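Local coordinates for protein possible adhesin (PDB 4WA0) that probably mediates attachment of the bacterium to cellulose as a tapirin-type adhesin, whose C-terminal beta-helix domain binds a magnesium ion, at residues 7-13 against 312-316; 24-30 against 43-49; 73-77 against 95-99. All coordinates share one frame; numbering follows the deposited sequence.

Contact 1: residues 7-13 against 312-316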
loop_
_atom_site.group_PDB
_atom_site.type_symbol
_atom_site.label_atom_id
_atom_site.label_comp_id
_atom_site.label_asym_id
_atom_site.label_seq_id
_atom_site.Cartn_x
_atom_site.Cartn_y
_atom_site.Cartn_z
ATOM N N PRO A 7 -6.661 -13.810 0.946
ATOM C CA PRO A 7 -5.237 -13.546 0.903
ATOM C C PRO A 7 -4.576 -13.989 -0.413
ATOM O O PRO A 7 -3.463 -13.522 -0.780
ATOM C CB PRO A 7 -4.694 -14.328 2.091
ATOM C CG PRO A 7 -5.834 -14.505 3.043
ATOM C CD PRO A 7 -7.073 -14.535 2.176
ATOM N N LEU A 8 -5.189 -14.929 -1.173
ATOM C CA LEU A 8 -4.579 -15.326 -2.440
ATOM C C LEU A 8 -4.606 -14.255 -3.561
ATOM O O LEU A 8 -3.882 -14.385 -4.555
ATOM C CB LEU A 8 -5.182 -16.592 -3.008
ATOM C CG LEU A 8 -5.378 -17.786 -2.095
ATOM C CD1 LEU A 8 -5.971 -18.874 -2.966
ATOM C CD2 LEU A 8 -4.112 -18.258 -1.409
ATOM N N ASP A 9 -5.388 -13.205 -3.393
ATOM C CA ASP A 9 -5.510 -12.082 -4.381
ATOM C C ASP A 9 -4.473 -11.040 -4.208
ATOM O O ASP A 9 -4.469 -9.946 -4.912
ATOM C CB ASP A 9 -6.897 -11.468 -4.202
ATOM C CG ASP A 9 -8.029 -12.471 -4.528
ATOM O OD1 ASP A 9 -7.718 -13.422 -5.282
ATOM O OD2 ASP A 9 -9.158 -12.375 -3.937
ATOM N N TYR A 10 -3.641 -11.284 -3.176
ATOM C CA TYR A 10 -2.725 -10.266 -2.779
ATOM C C TYR A 10 -1.329 -10.578 -3.267
ATOM O O TYR A 10 -0.876 -11.714 -3.135
ATOM C CB TYR A 10 -2.729 -10.082 -1.237
ATOM C CG TYR A 10 -3.962 -9.300 -0.831
ATOM C CD1 TYR A 10 -5.153 -9.952 -0.641
ATOM C CD2 TYR A 10 -3.948 -7.924 -0.703
ATOM C CE1 TYR A 10 -6.295 -9.266 -0.315
ATOM C CE2 TYR A 10 -5.095 -7.220 -0.355
ATOM C CZ TYR A 10 -6.270 -7.923 -0.181
ATOM O OH TYR A 10 -7.474 -7.311 0.118
ATOM N N ALA A 11 -0.664 -9.574 -3.800
ATOM C CA ALA A 11 0.754 -9.684 -4.103
ATOM C C ALA A 11 1.527 -9.882 -2.787
ATOM O O ALA A 11 2.486 -10.712 -2.674
ATOM C CB ALA A 11 1.238 -8.480 -4.790
ATOM N N ILE A 12 1.136 -9.073 -1.793
ATOM C CA ILE A 12 1.721 -9.157 -0.451
ATOM C C ILE A 12 0.551 -9.069 0.552
ATOM O O ILE A 12 -0.182 -8.065 0.579
ATOM C CB ILE A 12 2.739 -8.052 -0.169
ATOM C CG1 ILE A 12 3.878 -8.041 -1.175
ATOM C CG2 ILE A 12 3.314 -8.197 1.231
ATOM C CD1 ILE A 12 4.747 -6.853 -1.066
ATOM N N PHE A 13 0.378 -10.122 1.345
ATOM C CA PHE A 13 -0.623 -10.141 2.406
ATOM C C PHE A 13 0.089 -10.314 3.750
ATOM O O PHE A 13 0.846 -11.267 3.949
ATOM C CB PHE A 13 -1.623 -11.248 2.157
ATOM C CG PHE A 13 -2.679 -11.324 3.208
ATOM C CD1 PHE A 13 -2.419 -11.960 4.441
ATOM C CD2 PHE A 13 -3.927 -10.766 2.968
ATOM C CE1 PHE A 13 -3.414 -11.942 5.409
ATOM C CE2 PHE A 13 -4.903 -10.761 3.936
ATOM C CZ PHE A 13 -4.639 -11.364 5.143
ATOM N N GLY A 312 4.609 -14.217 -8.613
ATOM C CA GLY A 312 3.884 -14.896 -7.603
ATOM C C GLY A 312 3.278 -14.063 -6.517
ATOM O O GLY A 312 2.595 -13.083 -6.784
ATOM N N SER A 313 3.566 -14.429 -5.273
ATOM C CA SER A 313 3.039 -13.694 -4.150
ATOM C C SER A 313 3.771 -14.067 -2.877
ATOM O O SER A 313 4.462 -15.116 -2.807
ATOM C CB SER A 313 1.503 -13.910 -4.036
ATOM O OG SER A 313 1.169 -15.213 -3.530
ATOM N N ILE A 314 3.580 -13.217 -1.882
ATOM C CA ILE A 314 4.159 -13.335 -0.509
ATOM C C ILE A 314 3.065 -13.170 0.515
ATOM O O ILE A 314 2.334 -12.141 0.516
ATOM C CB ILE A 314 5.260 -12.258 -0.257
ATOM C CG1 ILE A 314 6.333 -12.438 -1.236
ATOM C CG2 ILE A 314 5.688 -12.269 1.196
ATOM C CD1 ILE A 314 7.245 -11.239 -1.232
ATOM N N ILE A 315 2.935 -14.163 1.430
ATOM C CA ILE A 315 1.890 -14.180 2.453
ATOM C C ILE A 315 2.502 -14.441 3.796
ATOM O O ILE A 315 3.188 -15.448 3.965
ATOM C CB ILE A 315 0.822 -15.243 2.147
ATOM C CG1 ILE A 315 0.162 -14.914 0.824
ATOM C CG2 ILE A 315 -0.260 -15.286 3.257
ATOM C CD1 ILE A 315 -0.655 -16.013 0.247
ATOM N N SER A 316 2.280 -13.524 4.730
ATOM C CA SER A 316 2.693 -13.765 6.084
ATOM C C SER A 316 1.449 -13.943 6.923
ATOM O O SER A 316 0.490 -13.160 6.822
ATOM C CB SER A 316 3.407 -12.545 6.615
ATOM O OG SER A 316 3.337 -12.486 8.059
HETATM O O HOH W 1 -1.333 -14.739 -3.150
#

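Contact 2: residues 24-30 against 43-49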
loop_
_atom_site.group_PDB
_atom_site.type_symbol
_atom_site.label_atom_id
_atom_site.label_comp_id
_atom_site.label_asym_id
_atom_site.label_seq_id
_atom_site.Cartn_x
_atom_site.Cartn_y
_atom_site.Cartn_z
ATOM N N LEU A 24 11.453 -1.761 -3.449
ATOM C CA LEU A 24 10.448 -2.773 -3.705
ATOM C C LEU A 24 9.621 -2.315 -4.883
ATOM O O LEU A 24 9.048 -1.207 -4.834
ATOM C CB LEU A 24 9.552 -2.949 -2.460
ATOM C CG LEU A 24 8.302 -3.852 -2.613
ATOM C CD1 LEU A 24 8.690 -5.290 -2.936
ATOM C CD2 LEU A 24 7.391 -3.908 -1.401
ATOM N N THR A 25 9.493 -3.179 -5.916
ATOM C CA THR A 25 8.669 -2.921 -7.073
ATOM C C THR A 25 7.569 -3.972 -7.114
ATOM O O THR A 25 7.854 -5.195 -6.996
ATOM C CB THR A 25 9.461 -2.981 -8.392
ATOM O OG1 THR A 25 10.589 -2.118 -8.359
ATOM C CG2 THR A 25 8.578 -2.657 -9.583
ATOM N N VAL A 26 6.325 -3.530 -7.159
ATOM C CA VAL A 26 5.180 -4.485 -7.157
ATOM C C VAL A 26 4.275 -4.127 -8.317
ATOM O O VAL A 26 3.819 -2.972 -8.437
ATOM C CB VAL A 26 4.345 -4.463 -5.879
ATOM C CG1 VAL A 26 3.210 -5.512 -5.957
ATOM C CG2 VAL A 26 5.158 -4.720 -4.631
ATOM N N GLU A 27 3.983 -5.148 -9.139
ATOM C CA GLU A 27 3.122 -4.997 -10.288
ATOM C C GLU A 27 1.977 -5.930 -10.166
ATOM O O GLU A 27 2.203 -7.176 -10.141
ATOM C CB GLU A 27 3.952 -5.299 -11.565
ATOM C CG GLU A 27 3.170 -5.416 -12.865
ATOM C CD GLU A 27 2.652 -4.121 -13.424
ATOM O OE1 GLU A 27 2.974 -3.045 -12.944
ATOM O OE2 GLU A 27 1.899 -4.175 -14.405
ATOM N N ASN A 28 0.762 -5.372 -10.179
ATOM C CA ASN A 28 -0.477 -6.082 -10.067
ATOM C C ASN A 28 -0.767 -6.689 -8.700
ATOM O O ASN A 28 0.042 -6.653 -7.783
ATOM C CB ASN A 28 -0.625 -7.142 -11.179
ATOM C CG ASN A 28 -0.768 -6.491 -12.563
ATOM O OD1 ASN A 28 -1.340 -5.398 -12.696
ATOM N ND2 ASN A 28 -0.204 -7.113 -13.566
ATOM N N GLY A 29 -1.980 -7.206 -8.556
ATOM C CA GLY A 29 -2.484 -7.608 -7.260
ATOM C C GLY A 29 -2.774 -6.478 -6.302
ATOM O O GLY A 29 -2.729 -5.334 -6.670
ATOM N N SER A 30 -2.912 -6.833 -5.051
ATOM C CA SER A 30 -3.146 -5.868 -3.954
ATOM C C SER A 30 -2.138 -6.093 -2.833
ATOM O O SER A 30 -1.456 -7.142 -2.771
ATOM C CB SER A 30 -4.549 -6.039 -3.463
ATOM O OG SER A 30 -5.451 -5.561 -4.454
ATOM N N ALA A 43 9.760 2.625 -2.997
ATOM C CA ALA A 43 8.592 1.798 -3.380
ATOM C C ALA A 43 8.057 2.279 -4.714
ATOM O O ALA A 43 7.669 3.415 -4.845
ATOM C CB ALA A 43 7.525 1.841 -2.320
ATOM N N VAL A 44 7.918 1.342 -5.641
ATOM C CA VAL A 44 7.264 1.591 -6.919
ATOM C C VAL A 44 6.176 0.536 -7.117
ATOM O O VAL A 44 6.462 -0.628 -7.320
ATOM C CB VAL A 44 8.239 1.591 -8.104
ATOM C CG1 VAL A 44 7.440 1.850 -9.368
ATOM C CG2 VAL A 44 9.277 2.650 -7.982
ATOM N N PHE A 45 4.916 0.951 -6.956
ATOM C CA PHE A 45 3.785 0.033 -7.020
ATOM C C PHE A 45 2.879 0.427 -8.184
ATOM O O PHE A 45 2.572 1.641 -8.422
ATOM C CB PHE A 45 2.953 0.123 -5.734
ATOM C CG PHE A 45 3.624 -0.273 -4.438
ATOM C CD1 PHE A 45 4.855 -0.930 -4.354
ATOM C CD2 PHE A 45 2.954 0.003 -3.240
ATOM C CE1 PHE A 45 5.400 -1.264 -3.139
ATOM C CE2 PHE A 45 3.504 -0.351 -2.034
ATOM C CZ PHE A 45 4.709 -1.000 -1.979
ATOM N N ASN A 46 2.324 -0.586 -8.825
ATOM C CA ASN A 46 1.184 -0.416 -9.717
ATOM C C ASN A 46 0.216 -1.538 -9.334
ATOM O O ASN A 46 0.332 -2.661 -9.872
ATOM C CB ASN A 46 1.619 -0.525 -11.147
ATOM C CG ASN A 46 0.460 -0.406 -12.131
ATOM O OD1 ASN A 46 -0.469 0.407 -11.937
ATOM N ND2 ASN A 46 0.541 -1.145 -13.240
ATOM N N ILE A 47 -0.677 -1.259 -8.368
ATOM C CA ILE A 47 -1.526 -2.243 -7.750
ATOM C C ILE A 47 -2.953 -1.836 -7.683
ATOM O O ILE A 47 -3.320 -0.691 -7.979
ATOM C CB ILE A 47 -1.005 -2.592 -6.313
ATOM C CG1 ILE A 47 -1.037 -1.353 -5.408
ATOM C CG2 ILE A 47 0.360 -3.259 -6.430
ATOM C CD1 ILE A 47 -0.480 -1.559 -4.026
ATOM N N ASP A 48 -3.818 -2.782 -7.330
ATOM C CA ASP A 48 -5.227 -2.480 -7.271
ATOM C C ASP A 48 -5.643 -1.860 -5.966
ATOM O O ASP A 48 -6.391 -0.888 -5.973
ATOM C CB ASP A 48 -6.060 -3.750 -7.426
ATOM C CG ASP A 48 -5.922 -4.402 -8.813
ATOM O OD1 ASP A 48 -5.945 -3.699 -9.825
ATOM O OD2 ASP A 48 -5.846 -5.651 -8.935
ATOM N N ASN A 49 -5.212 -2.400 -4.841
ATOM C CA ASN A 49 -5.620 -1.820 -3.580
ATOM C C ASN A 49 -4.395 -1.859 -2.639
ATOM O O ASN A 49 -3.592 -2.802 -2.756
ATOM C CB ASN A 49 -6.688 -2.649 -2.956
ATOM C CG ASN A 49 -7.951 -2.737 -3.795
ATOM O OD1 ASN A 49 -8.768 -1.803 -3.825
ATOM N ND2 ASN A 49 -8.097 -3.840 -4.506
HETATM O O HOH W 2 -3.971 -6.834 -10.565
HETATM O O HOH W 3 -6.109 -7.215 -6.490
#

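Contact 3: residues 73-77 against 95-99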
loop_
_atom_site.group_PDB
_atom_site.type_symbol
_atom_site.label_atom_id
_atom_site.label_comp_id
_atom_site.label_asym_id
_atom_site.label_seq_id
_atom_site.Cartn_x
_atom_site.Cartn_y
_atom_site.Cartn_z
ATOM N N VAL A 73 -2.305 3.180 -7.391
ATOM C CA VAL A 73 -3.313 2.314 -6.816
ATOM C C VAL A 73 -4.584 2.535 -7.614
ATOM O O VAL A 73 -5.151 3.643 -7.629
ATOM C CB VAL A 73 -3.512 2.590 -5.324
ATOM C CG1 VAL A 73 -4.597 1.663 -4.771
ATOM C CG2 VAL A 73 -2.190 2.435 -4.515
ATOM N N ARG A 74 -5.036 1.478 -8.278
ATOM C CA ARG A 74 -6.115 1.589 -9.246
ATOM C C ARG A 74 -7.463 1.732 -8.598
ATOM O O ARG A 74 -8.406 2.231 -9.248
ATOM C CB ARG A 74 -6.130 0.392 -10.198
ATOM C CG ARG A 74 -4.881 0.225 -11.043
ATOM C CD ARG A 74 -5.040 -1.095 -11.792
ATOM N NE ARG A 74 -3.823 -1.450 -12.457
ATOM C CZ ARG A 74 -3.121 -2.569 -12.279
ATOM N NH1 ARG A 74 -3.535 -3.549 -11.512
ATOM N NH2 ARG A 74 -2.040 -2.743 -13.038
ATOM N N ASN A 75 -7.608 1.248 -7.392
ATOM C CA ASN A 75 -8.832 1.301 -6.671
ATOM C C ASN A 75 -8.601 2.046 -5.338
ATOM O O ASN A 75 -8.536 3.258 -5.351
ATOM C CB ASN A 75 -9.497 -0.098 -6.566
ATOM C CG ASN A 75 -10.851 0.011 -5.984
ATOM O OD1 ASN A 75 -11.584 0.946 -6.340
ATOM N ND2 ASN A 75 -11.220 -0.885 -5.096
ATOM N N ILE A 76 -8.440 1.340 -4.223
ATOM C CA ILE A 76 -8.518 1.942 -2.908
ATOM C C ILE A 76 -7.205 1.897 -2.116
ATOM O O ILE A 76 -6.555 0.886 -2.083
ATOM C CB ILE A 76 -9.635 1.263 -2.071
ATOM C CG1 ILE A 76 -11.020 1.557 -2.690
ATOM C CG2 ILE A 76 -9.538 1.657 -0.601
ATOM C CD1 ILE A 76 -12.189 0.717 -2.199
ATOM N N ILE A 77 -6.835 3.020 -1.507
ATOM C CA ILE A 77 -5.871 3.080 -0.401
ATOM C C ILE A 77 -6.773 3.212 0.864
ATOM O O ILE A 77 -7.502 4.224 1.012
ATOM C CB ILE A 77 -4.905 4.284 -0.529
ATOM C CG1 ILE A 77 -4.028 4.153 -1.803
ATOM C CG2 ILE A 77 -3.996 4.380 0.698
ATOM C CD1 ILE A 77 -3.003 5.191 -1.985
ATOM N N ILE A 95 1.902 9.654 -5.338
ATOM C CA ILE A 95 0.820 8.703 -5.030
ATOM C C ILE A 95 -0.308 9.060 -5.939
ATOM O O ILE A 95 -0.758 10.190 -5.898
ATOM C CB ILE A 95 0.331 8.721 -3.598
ATOM C CG1 ILE A 95 1.483 8.546 -2.590
ATOM C CG2 ILE A 95 -0.692 7.661 -3.405
ATOM C CD1 ILE A 95 1.073 8.508 -1.152
ATOM N N ASP A 96 -0.822 8.107 -6.698
ATOM C CA ASP A 96 -1.944 8.355 -7.586
ATOM C C ASP A 96 -2.944 7.243 -7.358
ATOM O O ASP A 96 -2.615 6.082 -7.722
ATOM C CB ASP A 96 -1.415 8.358 -9.019
ATOM C CG ASP A 96 -2.447 8.758 -10.020
ATOM O OD1 ASP A 96 -3.567 8.229 -9.924
ATOM O OD2 ASP A 96 -2.109 9.541 -10.973
ATOM N N ALA A 97 -4.070 7.552 -6.674
ATOM C CA ALA A 97 -5.100 6.602 -6.272
ATOM C C ALA A 97 -6.466 7.031 -6.710
ATOM O O ALA A 97 -6.773 8.207 -6.708
ATOM C CB ALA A 97 -5.125 6.339 -4.760
ATOM N N LYS A 98 -7.341 6.079 -7.036
ATOM C CA LYS A 98 -8.712 6.448 -7.310
ATOM C C LYS A 98 -9.374 6.893 -5.996
ATOM O O LYS A 98 -9.996 7.937 -5.956
ATOM C CB LYS A 98 -9.488 5.275 -7.947
ATOM C CG LYS A 98 -10.934 5.558 -8.262
ATOM C CD LYS A 98 -11.492 4.382 -9.048
ATOM C CE LYS A 98 -12.999 4.373 -9.023
ATOM N NZ LYS A 98 -13.568 4.174 -7.659
ATOM N N THR A 99 -9.286 6.096 -4.953
ATOM C CA THR A 99 -10.091 6.369 -3.714
ATOM C C THR A 99 -9.096 6.263 -2.579
ATOM O O THR A 99 -8.302 5.352 -2.577
ATOM C CB THR A 99 -11.190 5.386 -3.499
ATOM O OG1 THR A 99 -12.149 5.413 -4.587
ATOM C CG2 THR A 99 -11.916 5.603 -2.152
HETATM O O HOH W 4 -4.714 5.535 -9.866
HETATM O O HOH W 5 -13.052 2.960 -5.189
#

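Contact 1: residues 7-13 against 312-316
A seam between two adjacent coils of a parallel beta-helix sets Ile12 beside Ile314 and Phe13 beside Ile315, although 298 residues lie between the two segments. The backbone ladder starts where the chain turns its corner: Ile314 N donates to Ala11 O at 2.8 Å. Phe13 N then reaches Ile314 O at 2.9 Å, and Ser316 N closes the ladder on Phe13 O at 2.8 Å. With CG trans to its backbone N (chi1 -180°), Phe13 directs its ring so that CD1 lies 4.1 Å from Ile315 CG2, the two side chains crossing at a slant. Pro7 covers one face of that ring, its CB 3.7 Å above the plane and over the centre. The other branch of Ile315 comes near the 3-10 turn, CD1 3.9 Å from Pro7 O. A water bound to Leu8 O and Tyr10 O meets Ser313 OG at 2.6 Å; this hydroxyl also bonds His293. Ile12 and Ile314 point into the packed interior of the beta-helix, against Leu335 of strand 333-337 and Ile323 and Phe321 of strand 320-325, while Leu8 packs against helix 342-352 and Phe13 stacks with Tyr32.

Contact 2: residues 24-30 against 43-49
Parallel strands 24-27 and 44-47, successive coils of the beta-helix, join Thr25 to Val44, Val26 to Phe45 and Glu27 to Asn46. Their backbone bonds alternate in direction: Val44 N to Leu24 O, Val26 N to Val44 O, Asn46 N to Val26 O (2.8 Å) and Asn28 N to Asn46 O. Past the strands Asp48 N keeps the pairing on Gly29 O at 2.9 Å. Apolar contacts fill the inner side. Phe45 is met near the plane of its ring by Leu24 CD2, 3.7 Å from CE1, and obliquely by Val26 CG2, 3.8 Å from the same CE1. Val26 CG1 touches Ile47 CG2 at 3.7 Å. Side-chain polar bonds lie on the outer side and at the turn. Glu27 and Asn46 run alongside each other, a bend in Glu27 (chi2 73°) bringing its carboxylate to Asn46. Asn46 ND2 donates to the syn side of Glu27 OE1 at 3.1 Å, in the amide plane but 33° out of the carboxylate plane, the planes 44° apart. Asn49 ND2 gives a 3.2 Å bond to Ser30 OG, and a water links that hydroxyl to Asp48 OD2. Asn49 OD1 takes Asn75 ND2, and Asp48 OD1 forms a salt bridge with Arg74. Buried Asn28 O has no polar partner. Strand 333-337 continues the ladder beyond Thr25 and Glu27, strand 69-73 flanks Asn46 and Ile47, and Val26 meets Ala11 of strand 10-14.

Contact 3: residues 73-77 against 95-99
Ile77 reaches back across Ala97 and Ile95 where two coils of the parallel beta-helix turn a corner together, and a beta bulge shifts their register by one residue between the Val73-Ala97 and Ile76-Thr99 pairs. Its CG1 lies trans to the carbonyl carbon (chi1 -64°), which carries CD1 to within 3.7 Å of Ala97 CB and 3.7 Å of Ile95 CG2; the two isoleucines cross rather than align. Val73 adds to this apolar patch from the same side as Ala97, their CB atoms 4.1 Å apart. On the other side Ile76 CG1 lies against Thr99 CB, the side chains pointing the same way, with Ile76 modelled in two conformers. Backbone bonds bracket the bulge: Val73 N donates to Asp96 O at 2.9 Å and Ile77 N to Thr99 O at 3.0 Å. Between them Lys98 N makes only a weak bond to Val73 O, and Thr99 N holds Asn75 O. Lys98 CB lies 3.4 Å from Asn75 O at the corner; the chain runs extended and bends at its last torsion (chi4 -64°), and it crosses the Asn75 side chain at a slant. Asn75 ND2 bonds Asn49 OD1, Arg74 forms a salt bridge with Asp48 and a hydrogen bond with Asn28, and helix 217-224 covers Ile76. Lys98 NZ also bonds Thr1 OG1, and Thr99 OG1 bonds Gln118 NE2. Lys98 NZ, Thr99 OG1 and Asn75 OD1 share one water, which donates to Asn75 OD1 at 2.7 Å and accepts from Lys98 NZ at 2.8 Å.

The three contacts are seams between coils of one beta-helix. Contacts 2 and 3 both lie inside the long loop closed by contact 1, one after the other along the chain. Centres of contacts 1 and 2 are 11 Å apart, as are those of contacts 2 and 3, whereas contacts 1 and 3 are 19 Å apart and do not touch. Ala11 CB packs 3.7 Å from Val26 CG1, joining the first two. Arg74 ties contact 3 to contact 2: its N lies 2.8 Å from Ile47 O and its NH2 2.8 Å from Asn28 OD1, both probable hydrogen bonds. All three lie away from the magnesium site formed by Asp239, Val241, Ser243, Leu246 and Glu275.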